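Indole-3-acetic acid-amido synthetase GH3.15 (Arabidopsis thaliana, PDB 6E1Q) catalyses the ATP-dependent conjugation of glutamine, and possibly cysteine, to the auxin precursor indole-3-butyric acid, and accepts the herbicide 4-(2,4-dichlorophenoxy)butanoate as an alternative acyl substrate. Local coordinates at residues A[148-151]-A[157-160]; A[93-98]-A[163-168]; A[430-435]-A[442-447]; A[505-510]-A[528-533]. All blocks are in the same frame, centred on the assembly; numbering follows the deposited sequence. Where two conformers were deposited one is given.

Interaction 1: A[148-151]-A[157-160]; sequences TRES and LMVR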
loop_
_atom_site.group_PDB
_atom_site.type_symbol
_atom_site.label_atom_id
_atom_site.label_comp_id
_atom_site.label_asym_id
_atom_site.label_seq_id
_atom_site.Cartn_x
_atom_site.Cartn_y
_atom_site.Cartn_z
ATOM N N THR A 148 11.256 4.005 -11.731
ATOM C CA THR A 148 12.340 3.497 -12.561
ATOM C C THR A 148 12.021 3.497 -14.048
ATOM O O THR A 148 12.940 3.316 -14.857
ATOM C CB THR A 148 12.719 2.072 -12.133
ATOM O OG1 THR A 148 11.646 1.171 -12.440
ATOM C CG2 THR A 148 12.993 2.038 -10.642
ATOM N N ARG A 149 10.757 3.686 -14.423
ATOM C CA ARG A 149 10.366 3.819 -15.817
ATOM C C ARG A 149 8.922 4.297 -15.885
ATOM O O ARG A 149 8.162 4.216 -14.908
ATOM C CB ARG A 149 10.529 2.500 -16.594
ATOM C CG ARG A 149 9.567 1.431 -16.153
ATOM C CD ARG A 149 9.619 0.159 -17.004
ATOM N NE ARG A 149 8.384 -0.583 -16.760
ATOM C CZ ARG A 149 8.183 -1.866 -17.038
ATOM N NH1 ARG A 149 9.146 -2.598 -17.592
ATOM N NH2 ARG A 149 7.006 -2.415 -16.744
ATOM N N GLU A 150 8.568 4.801 -17.062
ATOM C CA GLU A 150 7.223 5.230 -17.405
ATOM C C GLU A 150 7.030 4.929 -18.887
ATOM O O GLU A 150 7.961 4.504 -19.574
ATOM C CB GLU A 150 7.010 6.717 -17.088
ATOM C CG GLU A 150 8.143 7.604 -17.581
ATOM C CD GLU A 150 7.801 9.090 -17.560
ATOM O OE1 GLU A 150 6.926 9.493 -16.760
ATOM O OE2 GLU A 150 8.414 9.854 -18.342
ATOM N N SER A 151 5.815 5.142 -19.385
ATOM C CA SER A 151 5.541 4.852 -20.786
ATOM C C SER A 151 4.455 5.799 -21.281
ATOM O O SER A 151 3.976 6.667 -20.542
ATOM C CB SER A 151 5.156 3.377 -20.963
ATOM O OG SER A 151 4.112 3.003 -20.068
ATOM N N LEU A 157 -0.853 9.441 -24.677
ATOM C CA LEU A 157 -1.205 9.689 -23.286
ATOM C C LEU A 157 -0.105 9.172 -22.370
ATOM O O LEU A 157 0.351 8.040 -22.531
ATOM C CB LEU A 157 -2.519 8.981 -22.944
ATOM C CG LEU A 157 -3.757 9.812 -22.632
ATOM C CD1 LEU A 157 -4.930 8.891 -22.245
ATOM C CD2 LEU A 157 -3.463 10.827 -21.554
ATOM N N MET A 158 0.292 9.977 -21.382
ATOM C CA MET A 158 1.300 9.524 -20.436
ATOM C C MET A 158 0.705 8.491 -19.489
ATOM O O MET A 158 -0.481 8.518 -19.154
ATOM C CB MET A 158 1.882 10.686 -19.624
ATOM C CG MET A 158 2.907 11.560 -20.360
ATOM S SD MET A 158 4.268 10.685 -21.201
ATOM C CE MET A 158 5.223 10.093 -19.794
ATOM N N VAL A 159 1.552 7.572 -19.057
ATOM C CA VAL A 159 1.183 6.501 -18.147
ATOM C C VAL A 159 2.062 6.626 -16.906
ATOM O O VAL A 159 3.283 6.507 -17.002
ATOM C CB VAL A 159 1.367 5.134 -18.815
ATOM C CG1 VAL A 159 0.971 4.097 -17.889
ATOM C CG2 VAL A 159 0.519 5.039 -20.069
ATOM N N ARG A 160 1.455 6.847 -15.748
ATOM C CA ARG A 160 2.228 7.146 -14.544
ATOM C C ARG A 160 1.548 6.541 -13.334
ATOM O O ARG A 160 0.388 6.128 -13.397
ATOM C CB ARG A 160 2.371 8.654 -14.299
ATOM C CG ARG A 160 3.192 9.391 -15.319
ATOM C CD ARG A 160 3.254 10.857 -14.965
ATOM N NE ARG A 160 4.168 11.551 -15.855
ATOM C CZ ARG A 160 3.799 12.548 -16.646
ATOM N NH1 ARG A 160 2.538 12.963 -16.637
ATOM N NH2 ARG A 160 4.689 13.128 -17.440
#
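Glu-150 and Arg-160 run side by side and point the same way, bringing the carboxylate to the edge of the guanidinium group. The salt bridge joins Glu-150 OE1 to Arg-160 NE at 3.6 Å. OE1 lies near the guanidinium plane; this is a single OE1-to-NE approach, with the planes 41° apart, rather than a coplanar two-pronged pair. Beyond a CG lodged between the backbone N and the carbonyl carbon, Glu-150 is extended, which carries its carboxylate outward along Arg-160. Met-158 touches both partners. Its chain bends at chi2 and chi3, so CG lies over one face of the Arg-160 guanidinium, displaced toward its rim, while the methyl end turns back to Glu-150, with Met-158 CE 3.5 Å from both Glu-150 OE1 and OE2. The backbones meet at an antiparallel hydrogen-bonded pair, Ser-151 with Val-159. Val-159 N donates to Ser-151 O at 3.0 Å, bent to 145° at the hydrogen, and the donor is tilted 32° from the carbonyl plane. On the face of the sheet carrying these two side chains, Ser-151 OG approaches Val-159 CB at 3.7 Å. The short strand 151-152 forms an outer edge of a four-stranded mixed sheet. Strand 158-160 lies inside it, parallel to strand 91-97, where Val-159 touches Thr-96 and Leu-157 rests on Ile-91 and Leu-94.

Interaction 2: A[93-98]-A[163-168]; sequences VLLTSS and VTSFLK. With CFA ((2,4-dichlorophenoxy)acetic acid), chain D.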
loop_
_atom_site.group_PDB
_atom_site.type_symbol
_atom_site.label_atom_id
_atom_site.label_comp_id
_atom_site.label_asym_id
_atom_site.label_seq_id
_atom_site.Cartn_x
_atom_site.Cartn_y
_atom_site.Cartn_z
ATOM N N VAL A 93 -4.052 11.589 -17.855
ATOM C CA VAL A 93 -3.033 10.546 -17.722
ATOM C C VAL A 93 -3.750 9.227 -17.518
ATOM O O VAL A 93 -4.901 9.190 -17.085
ATOM C CB VAL A 93 -2.043 10.762 -16.537
ATOM C CG1 VAL A 93 -0.990 11.781 -16.875
ATOM C CG2 VAL A 93 -2.793 11.120 -15.240
ATOM N N LEU A 94 -3.061 8.127 -17.823
ATOM C CA LEU A 94 -3.473 6.838 -17.291
ATOM C C LEU A 94 -2.582 6.447 -16.127
ATOM O O LEU A 94 -1.360 6.568 -16.202
ATOM C CB LEU A 94 -3.465 5.724 -18.334
ATOM C CG LEU A 94 -4.260 5.972 -19.606
ATOM C CD1 LEU A 94 -3.995 4.905 -20.638
ATOM C CD2 LEU A 94 -5.733 6.017 -19.215
ATOM N N LEU A 95 -3.204 5.957 -15.071
ATOM C CA LEU A 95 -2.496 5.566 -13.866
ATOM C C LEU A 95 -2.216 4.066 -13.889
ATOM O O LEU A 95 -3.130 3.266 -14.117
ATOM C CB LEU A 95 -3.318 5.930 -12.635
ATOM C CG LEU A 95 -3.568 7.418 -12.367
ATOM C CD1 LEU A 95 -4.369 7.595 -11.079
ATOM C CD2 LEU A 95 -2.288 8.243 -12.295
ATOM N N THR A 96 -0.950 3.687 -13.700
ATOM C CA THR A 96 -0.587 2.284 -13.573
ATOM C C THR A 96 -0.759 1.870 -12.120
ATOM O O THR A 96 -0.035 2.354 -11.247
ATOM C CB THR A 96 0.844 2.040 -14.026
ATOM O OG1 THR A 96 0.993 2.533 -15.352
ATOM C CG2 THR A 96 1.119 0.578 -14.037
ATOM N N SER A 97 -1.688 0.968 -11.877
ATOM C CA SER A 97 -2.034 0.563 -10.527
ATOM C C SER A 97 -1.272 -0.700 -10.149
ATOM O O SER A 97 -0.822 -1.461 -11.012
ATOM C CB SER A 97 -3.547 0.341 -10.426
ATOM O OG SER A 97 -3.885 -0.561 -9.399
ATOM N N SER A 98 -1.084 -0.880 -8.845
ATOM C CA SER A 98 -0.911 -2.216 -8.301
ATOM C C SER A 98 -2.259 -2.926 -8.329
ATOM O O SER A 98 -3.320 -2.296 -8.310
ATOM C CB SER A 98 -0.381 -2.168 -6.870
ATOM O OG SER A 98 -1.450 -1.968 -5.960
ATOM N N VAL A 163 1.056 8.325 -7.224
ATOM C CA VAL A 163 1.990 9.106 -6.414
ATOM C C VAL A 163 2.753 10.096 -7.285
ATOM O O VAL A 163 2.828 11.293 -6.975
ATOM C CB VAL A 163 2.947 8.171 -5.656
ATOM C CG1 VAL A 163 4.019 8.986 -4.990
ATOM C CG2 VAL A 163 2.158 7.336 -4.634
ATOM N N THR A 164 3.324 9.619 -8.397
ATOM C CA THR A 164 4.058 10.534 -9.269
ATOM C C THR A 164 3.154 11.654 -9.762
ATOM O O THR A 164 3.544 12.826 -9.760
ATOM C CB THR A 164 4.658 9.790 -10.456
ATOM O OG1 THR A 164 5.623 8.838 -9.997
ATOM C CG2 THR A 164 5.307 10.767 -11.405
ATOM N N SER A 165 1.933 11.309 -10.185
ATOM C CA SER A 165 1.006 12.329 -10.663
ATOM C C SER A 165 0.680 13.324 -9.559
ATOM O O SER A 165 0.598 14.537 -9.804
ATOM C CB SER A 165 -0.280 11.672 -11.171
ATOM O OG SER A 165 0.004 10.876 -12.300
ATOM N N PHE A 166 0.478 12.817 -8.338
ATOM C CA PHE A 166 0.198 13.680 -7.197
ATOM C C PHE A 166 1.364 14.630 -6.934
ATOM O O PHE A 166 1.179 15.850 -6.863
ATOM C CB PHE A 166 -0.103 12.811 -5.973
ATOM C CG PHE A 166 -0.582 13.580 -4.775
ATOM C CD1 PHE A 166 -1.931 13.869 -4.614
ATOM C CD2 PHE A 166 0.307 13.982 -3.788
ATOM C CE1 PHE A 166 -2.380 14.566 -3.501
ATOM C CE2 PHE A 166 -0.134 14.684 -2.674
ATOM C CZ PHE A 166 -1.478 14.976 -2.534
ATOM N N LEU A 167 2.577 14.087 -6.820
ATOM C CA LEU A 167 3.749 14.915 -6.539
ATOM C C LEU A 167 4.030 15.889 -7.672
ATOM O O LEU A 167 4.281 17.081 -7.441
ATOM C CB LEU A 167 4.970 14.027 -6.289
ATOM C CG LEU A 167 4.824 13.139 -5.061
ATOM C CD1 LEU A 167 6.076 12.296 -4.863
ATOM C CD2 LEU A 167 4.530 14.008 -3.831
ATOM N N LYS A 168 4.004 15.400 -8.910
ATOM C CA LYS A 168 4.262 16.280 -10.047
ATOM C C LYS A 168 3.286 17.453 -10.077
ATOM O O LYS A 168 3.657 18.576 -10.434
ATOM C CB LYS A 168 4.194 15.474 -11.345
ATOM C CG LYS A 168 4.638 16.214 -12.585
ATOM C CD LYS A 168 4.384 15.384 -13.839
ATOM C CE LYS A 168 4.322 16.263 -15.084
ATOM N NZ LYS A 168 5.244 15.794 -16.158
HETATM C C1 CFA D . -3.554 7.796 -1.469
HETATM C C2 CFA D . -2.185 8.432 -1.207
HETATM C "C1'" CFA D . -1.260 10.624 -0.919
HETATM C "C2'" CFA D . -0.069 10.716 -1.632
HETATM C "C3'" CFA D . 0.953 11.534 -1.166
HETATM C "C4'" CFA D . 0.785 12.260 0.004
HETATM C "C5'" CFA D . -0.403 12.171 0.707
HETATM CL CL3 CFA D . 0.161 9.790 -3.146
HETATM C "C6'" CFA D . -1.421 11.359 0.243
HETATM O O1 CFA D . -4.588 8.386 -1.070
HETATM O O2 CFA D . -3.670 6.693 -2.071
HETATM O "O1'" CFA D . -2.321 9.818 -1.364
HETATM CL CL4 CFA D . 2.087 13.319 0.620
#
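Segment 93-98, on strand 91-97, and segment 163-168, on helix 162-172, come nearest at Leu-95 and Ser-165, whose CA atoms are 8.3 Å apart, a spacing that leaves the meeting to side chains. Leu-95 reaches across with one branch: CD2 lies 3.5 Å from Ser-165 OG and 4.1 Å from Ser-165 CB. Val-93 adds a looser touch from the same strand, CG2 to Ser-165 OG at 4.1 Å. Ser-165 carries its hydroxyl anti to its own carbonyl carbon (chi1 -65°), and OG is hydrogen-bonded to Thr-161 O in the preceding turn of the chain. The buried polar atom therefore has a partner on its own side, and meets the leucine and valine methyls by van der Waals contact.

Farther round the helix, Val-163 and Phe-166 line a pocket holding one (2,4-dichlorophenoxy)acetic acid; Val-163 also touches a second bound molecule. Val-163 CG2 lies 3.5 Å from CL3 of the first. That ligand's ring lies over one face of Phe-166, with C2' 3.9 Å above the plane but displaced toward the rim, and Phe-166 CD2 is 3.6 Å from ligand C3'. The phenyl group is directed there by a CG trans to the backbone nitrogen (chi1 -172°). A serine in place of Phe-166 is likely to leave that face of the dichlorophenyl ring without its aromatic cover and open a gap beside it.

Chemically, the helix turns toward the strand a hydroxyl already bonded to Thr-161 O, so methyls can pack on it without leaving it unpaired; toward the chlorinated ligand it turns hydrocarbon.

Interaction 3: A[430-435]-A[442-447]; sequences VVLSID and DDLLKA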
loop_
_atom_site.group_PDB
_atom_site.type_symbol
_atom_site.label_atom_id
_atom_site.label_comp_id
_atom_site.label_asym_id
_atom_site.label_seq_id
_atom_site.Cartn_x
_atom_site.Cartn_y
_atom_site.Cartn_z
ATOM N N VAL A 430 -7.987 -15.566 -3.560
ATOM C CA VAL A 430 -7.528 -16.913 -3.251
ATOM C C VAL A 430 -6.020 -16.955 -3.469
ATOM O O VAL A 430 -5.531 -16.591 -4.543
ATOM C CB VAL A 430 -8.250 -17.949 -4.128
ATOM C CG1 VAL A 430 -7.717 -19.354 -3.850
ATOM C CG2 VAL A 430 -9.750 -17.881 -3.908
ATOM N N VAL A 431 -5.274 -17.370 -2.448
ATOM C CA VAL A 431 -3.831 -17.522 -2.580
ATOM C C VAL A 431 -3.391 -18.986 -2.606
ATOM O O VAL A 431 -2.317 -19.281 -3.158
ATOM C CB VAL A 431 -3.072 -16.760 -1.473
ATOM C CG1 VAL A 431 -3.404 -15.273 -1.508
ATOM C CG2 VAL A 431 -3.381 -17.342 -0.109
ATOM N N LEU A 432 -4.170 -19.907 -2.044
ATOM C CA LEU A 432 -3.797 -21.315 -2.039
ATOM C C LEU A 432 -5.017 -22.185 -2.303
ATOM O O LEU A 432 -6.106 -21.916 -1.787
ATOM C CB LEU A 432 -3.149 -21.718 -0.706
ATOM C CG LEU A 432 -1.825 -21.035 -0.385
ATOM C CD1 LEU A 432 -1.471 -21.228 1.118
ATOM C CD2 LEU A 432 -0.727 -21.541 -1.311
ATOM N N SER A 433 -4.818 -23.237 -3.101
ATOM C CA SER A 433 -5.894 -24.172 -3.429
ATOM C C SER A 433 -5.283 -25.481 -3.909
ATOM O O SER A 433 -4.688 -25.524 -4.988
ATOM C CB SER A 433 -6.817 -23.601 -4.493
ATOM O OG SER A 433 -7.802 -24.569 -4.811
ATOM N N ILE A 434 -5.438 -26.540 -3.120
ATOM C CA ILE A 434 -5.061 -27.864 -3.599
ATOM C C ILE A 434 -6.126 -28.409 -4.543
ATOM O O ILE A 434 -5.824 -28.812 -5.673
ATOM C CB ILE A 434 -4.800 -28.804 -2.410
ATOM C CG1 ILE A 434 -3.573 -28.318 -1.642
ATOM C CG2 ILE A 434 -4.625 -30.246 -2.890
ATOM C CD1 ILE A 434 -3.365 -28.982 -0.333
ATOM N N ASP A 435 -7.389 -28.406 -4.111
ATOM C CA ASP A 435 -8.481 -28.706 -5.028
ATOM C C ASP A 435 -9.680 -27.824 -4.707
ATOM O O ASP A 435 -9.832 -26.748 -5.301
ATOM C CB ASP A 435 -8.855 -30.194 -4.964
ATOM C CG ASP A 435 -10.203 -30.499 -5.613
ATOM O OD1 ASP A 435 -10.374 -30.157 -6.805
ATOM O OD2 ASP A 435 -11.069 -31.108 -4.941
ATOM N N ASP A 442 -6.602 -13.045 3.346
ATOM C CA ASP A 442 -6.852 -12.535 4.699
ATOM C C ASP A 442 -6.838 -13.655 5.741
ATOM O O ASP A 442 -6.366 -13.448 6.867
ATOM C CB ASP A 442 -8.167 -11.749 4.768
ATOM C CG ASP A 442 -9.354 -12.500 4.166
ATOM O OD1 ASP A 442 -9.306 -13.738 4.058
ATOM O OD2 ASP A 442 -10.349 -11.835 3.802
ATOM N N ASP A 443 -7.323 -14.844 5.384
ATOM C CA ASP A 443 -7.292 -15.973 6.317
ATOM C C ASP A 443 -5.871 -16.475 6.539
ATOM O O ASP A 443 -5.489 -16.796 7.670
ATOM C CB ASP A 443 -8.150 -17.098 5.771
ATOM C CG ASP A 443 -9.630 -16.750 5.762
ATOM O OD1 ASP A 443 -10.116 -16.141 6.737
ATOM O OD2 ASP A 443 -10.301 -17.118 4.784
ATOM N N LEU A 444 -5.092 -16.596 5.455
ATOM C CA LEU A 444 -3.697 -17.024 5.585
ATOM C C LEU A 444 -2.899 -16.040 6.440
ATOM O O LEU A 444 -2.073 -16.450 7.263
ATOM C CB LEU A 444 -3.061 -17.175 4.195
ATOM C CG LEU A 444 -1.572 -17.525 4.229
ATOM C CD1 LEU A 444 -1.386 -18.844 4.936
ATOM C CD2 LEU A 444 -0.970 -17.563 2.829
ATOM N N LEU A 445 -3.141 -14.737 6.258
ATOM C CA LEU A 445 -2.472 -13.717 7.069
ATOM C C LEU A 445 -2.825 -13.858 8.550
ATOM O O LEU A 445 -1.954 -13.764 9.427
ATOM C CB LEU A 445 -2.851 -12.327 6.546
ATOM C CG LEU A 445 -2.197 -11.901 5.221
ATOM C CD1 LEU A 445 -2.905 -10.695 4.590
ATOM C CD2 LEU A 445 -0.715 -11.565 5.440
ATOM N N LYS A 446 -4.109 -14.059 8.857
ATOM C CA LYS A 446 -4.472 -14.208 10.263
ATOM C C LYS A 446 -3.886 -15.488 10.843
ATOM O O LYS A 446 -3.426 -15.500 11.993
ATOM C CB LYS A 446 -5.992 -14.181 10.440
ATOM C CG LYS A 446 -6.388 -14.483 11.885
ATOM C CD LYS A 446 -7.802 -14.055 12.252
ATOM C CE LYS A 446 -8.027 -14.202 13.762
ATOM N NZ LYS A 446 -7.869 -15.618 14.239
ATOM N N ALA A 447 -3.862 -16.567 10.048
ATOM C CA ALA A 447 -3.275 -17.824 10.510
ATOM C C ALA A 447 -1.799 -17.653 10.856
ATOM O O ALA A 447 -1.336 -18.119 11.901
ATOM C CB ALA A 447 -3.448 -18.899 9.438
#
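Leu-444 reaches from the helix between two strand residues, and a single methyl does the touching. Its CD2 lies 3.8 Å from Val-431 CG2 and 4.1 Å from Leu-432 CD1, so the branch is shared by both neighbours. The approaches differ: the Leu-432 side chain crosses that of Leu-444 at about a right angle, whereas Val-431 meets it at a slant. All three residues are buried, and the contact across the two segments is purely apolar.

Torsions explain how the methyls arrive. Leu-444 throws CG anti to its backbone nitrogen (chi1 176°), projecting the isobutyl group off the helix toward the strand. In Val-431 the CG2 that makes the contact occupies the place between backbone N and carbonyl carbon. The backbones themselves stay well apart, the nearest CA atoms, those of Val-431 and Leu-444, being 8.2 Å from each other. Helical bonds such as Lys-446 N to Asp-442 O, 3.1 Å, keep Leu-444 in regular geometry.

The next shell comes largely from the neighbouring sheet: Ser-467 of strand 461-470 touches both leucines, while Ile-480 covers Leu-444 and Tyr-478 covers Leu-432. On the strand side, Val-431 O receives a bond from Ser-560 OG.

Val-431 and Leu-432 both point to the helix although adjacent in the strand. Both also make backbone hydrogen bonds with the one residue Thr-439 in the antiparallel pair 430-432 and 439-440, which is what a classic beta bulge produces. The arrangement is a small bulged hairpin leading directly into helix 441-452, with the helix folded back over it.

Interaction 4: A[505-510]-A[528-533]; sequences FTVEES and LEIKVV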
loop_
_atom_site.group_PDB
_atom_site.type_symbol
_atom_site.label_atom_id
_atom_site.label_comp_id
_atom_site.label_asym_id
_atom_site.label_seq_id
_atom_site.Cartn_x
_atom_site.Cartn_y
_atom_site.Cartn_z
ATOM N N PHE A 505 0.869 -26.443 13.145
ATOM C CA PHE A 505 -0.494 -26.751 13.559
ATOM C C PHE A 505 -1.328 -25.488 13.739
ATOM O O PHE A 505 -2.514 -25.462 13.385
ATOM C CB PHE A 505 -0.467 -27.542 14.857
ATOM C CG PHE A 505 -1.791 -27.675 15.495
ATOM C CD1 PHE A 505 -2.741 -28.539 14.965
ATOM C CD2 PHE A 505 -2.105 -26.938 16.632
ATOM C CE1 PHE A 505 -3.989 -28.688 15.570
ATOM C CE2 PHE A 505 -3.353 -27.065 17.236
ATOM C CZ PHE A 505 -4.297 -27.944 16.706
ATOM N N THR A 506 -0.727 -24.432 14.293
ATOM C CA THR A 506 -1.497 -23.240 14.627
ATOM C C THR A 506 -1.988 -22.542 13.372
ATOM O O THR A 506 -3.103 -22.013 13.353
ATOM C CB THR A 506 -0.646 -22.303 15.485
ATOM O OG1 THR A 506 -0.201 -23.028 16.629
ATOM C CG2 THR A 506 -1.443 -21.088 15.953
ATOM N N VAL A 507 -1.168 -22.521 12.316
ATOM C CA VAL A 507 -1.659 -22.081 11.011
ATOM C C VAL A 507 -2.859 -22.914 10.592
ATOM O O VAL A 507 -3.905 -22.381 10.201
ATOM C CB VAL A 507 -0.553 -22.165 9.944
ATOM C CG1 VAL A 507 -1.084 -21.622 8.612
ATOM C CG2 VAL A 507 0.674 -21.399 10.360
ATOM N N GLU A 508 -2.713 -24.244 10.645
ATOM C CA GLU A 508 -3.781 -25.121 10.169
ATOM C C GLU A 508 -5.061 -24.908 10.951
ATOM O O GLU A 508 -6.150 -24.851 10.372
ATOM C CB GLU A 508 -3.368 -26.581 10.282
ATOM C CG GLU A 508 -2.275 -26.993 9.347
ATOM C CD GLU A 508 -2.272 -28.486 9.132
ATOM O OE1 GLU A 508 -2.029 -29.222 10.113
ATOM O OE2 GLU A 508 -2.526 -28.920 7.992
ATOM N N GLU A 509 -4.947 -24.799 12.276
ATOM C CA GLU A 509 -6.120 -24.640 13.118
ATOM C C GLU A 509 -6.821 -23.324 12.835
ATOM O O GLU A 509 -8.009 -23.183 13.148
ATOM C CB GLU A 509 -5.700 -24.746 14.594
ATOM C CG GLU A 509 -6.788 -24.521 15.633
ATOM C CD GLU A 509 -7.702 -25.728 15.832
ATOM O OE1 GLU A 509 -7.489 -26.769 15.174
ATOM O OE2 GLU A 509 -8.638 -25.632 16.657
ATOM N N SER A 510 -6.109 -22.366 12.231
ATOM C CA SER A 510 -6.646 -21.057 11.895
ATOM C C SER A 510 -7.241 -20.979 10.494
ATOM O O SER A 510 -7.827 -19.946 10.154
ATOM C CB SER A 510 -5.553 -19.999 12.009
ATOM O OG SER A 510 -5.207 -19.733 13.346
ATOM N N LEU A 528 0.306 -29.524 6.837
ATOM C CA LEU A 528 0.939 -28.269 6.463
ATOM C C LEU A 528 2.414 -28.290 6.832
ATOM O O LEU A 528 2.821 -28.868 7.845
ATOM C CB LEU A 528 0.254 -27.085 7.137
ATOM C CG LEU A 528 0.784 -25.689 6.782
ATOM C CD1 LEU A 528 -0.357 -24.713 6.594
ATOM C CD2 LEU A 528 1.739 -25.183 7.863
ATOM N N GLU A 529 3.211 -27.637 5.993
ATOM C CA GLU A 529 4.658 -27.624 6.118
ATOM C C GLU A 529 5.145 -26.190 6.183
ATOM O O GLU A 529 4.738 -25.358 5.370
ATOM C CB GLU A 529 5.302 -28.338 4.930
ATOM C CG GLU A 529 6.811 -28.298 4.911
ATOM C CD GLU A 529 7.393 -29.229 3.845
ATOM O OE1 GLU A 529 6.623 -29.720 2.987
ATOM O OE2 GLU A 529 8.616 -29.471 3.872
ATOM N N ILE A 530 6.024 -25.903 7.137
ATOM C CA ILE A 530 6.723 -24.631 7.195
ATOM C C ILE A 530 8.184 -24.898 6.884
ATOM O O ILE A 530 8.815 -25.763 7.513
ATOM C CB ILE A 530 6.566 -23.929 8.555
ATOM C CG1 ILE A 530 5.116 -23.493 8.769
ATOM C CG2 ILE A 530 7.518 -22.726 8.640
ATOM C CD1 ILE A 530 4.846 -22.896 10.148
ATOM N N LYS A 531 8.713 -24.171 5.900
ATOM C CA LYS A 531 10.122 -24.226 5.545
ATOM C C LYS A 531 10.760 -22.903 5.946
ATOM O O LYS A 531 10.292 -21.832 5.543
ATOM C CB LYS A 531 10.309 -24.506 4.053
ATOM C CG LYS A 531 9.721 -25.858 3.592
ATOM C CD LYS A 531 9.656 -25.987 2.064
ATOM C CE LYS A 531 10.203 -27.316 1.588
ATOM N NZ LYS A 531 9.380 -27.969 0.538
ATOM N N VAL A 532 11.785 -22.976 6.785
ATOM C CA VAL A 532 12.524 -21.786 7.183
ATOM C C VAL A 532 13.581 -21.489 6.127
ATOM O O VAL A 532 14.374 -22.363 5.762
ATOM C CB VAL A 532 13.151 -21.984 8.569
ATOM C CG1 VAL A 532 14.031 -20.807 8.932
ATOM C CG2 VAL A 532 12.043 -22.159 9.598
ATOM N N VAL A 533 13.586 -20.265 5.617
ATOM C CA VAL A 533 14.537 -19.880 4.579
ATOM C C VAL A 533 15.595 -18.973 5.183
ATOM O O VAL A 533 15.345 -18.252 6.154
ATOM C CB VAL A 533 13.840 -19.212 3.379
ATOM C CG1 VAL A 533 13.012 -20.242 2.638
ATOM C CG2 VAL A 533 12.949 -18.059 3.857
#
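Apolar contact between helix residues 505-510 and segment 528-533 is centred on Leu-528, which meets Val-507 and Glu-508 together. Val-507 CG1 touches Leu-528 CD1 at 3.8 Å, the two side chains crossing at about a right angle. The other branch of the valine, CG2, approaches Ile-530 CD1 at 4.4 Å. Even the glutamate contributes hydrocarbon: it and Leu-528 slide past each other in opposite directions, with Glu-508 CG 3.4 Å from Leu-528 CB. A CG anti to the carbonyl carbon (chi1 -68°) is what lays it there, and the extended chain beyond takes OE2 to the Leu-528 amide.

Polar contact is a single weak hydrogen bond, Leu-528 N to Glu-508 OE2 at 3.1 Å, with an angle of 148° at the hydrogen. OE2 also takes a hydrogen bond from Tyr-515 OH and a salt bridge from Arg-519, while OE1 pairs with Ser-580 OG, so both oxygens of this buried carboxylate are held. Replacing Glu-508 by an alanine is likely to deprive Arg-519 of this charged partner, Tyr-515 of an acceptor, and the Leu-528 amide of its side-chain partner.

Strand 529-533 runs inside a mixed sheet, parallel to strand 477-485 and antiparallel to strand 574-579. Helix 497-510 packs on it, with Met-500, Cys-503 and Cys-504 touching Ile-530, and Val-507 also meets Ala-447 and Ala-451 of helix 441-452.

Interaction 1 is a surface contact, with charge and a backbone bond between strands; interactions 2, 3 and 4 are buried and join strand to helix. Interactions 1 and 2 share a sheet: strands 158-160 and 91-97 are neighbours, Arg-160 O lying 2.8 Å from Thr-96 N, and helix 162-172 follows strand 158-160 directly. Interactions 3 and 4, whose centres are 12 Å apart, meet where Ala-447 packs on Val-507 and Ser-510. Interaction 2 sets methyls on a serine hydroxyl bonded within its own helix region, interaction 3 is wholly apolar, and interaction 4 adds a buried carboxylate. Of the four, interaction 2 reaches the ligand; interactions 3 and 4 lie away from the known sites.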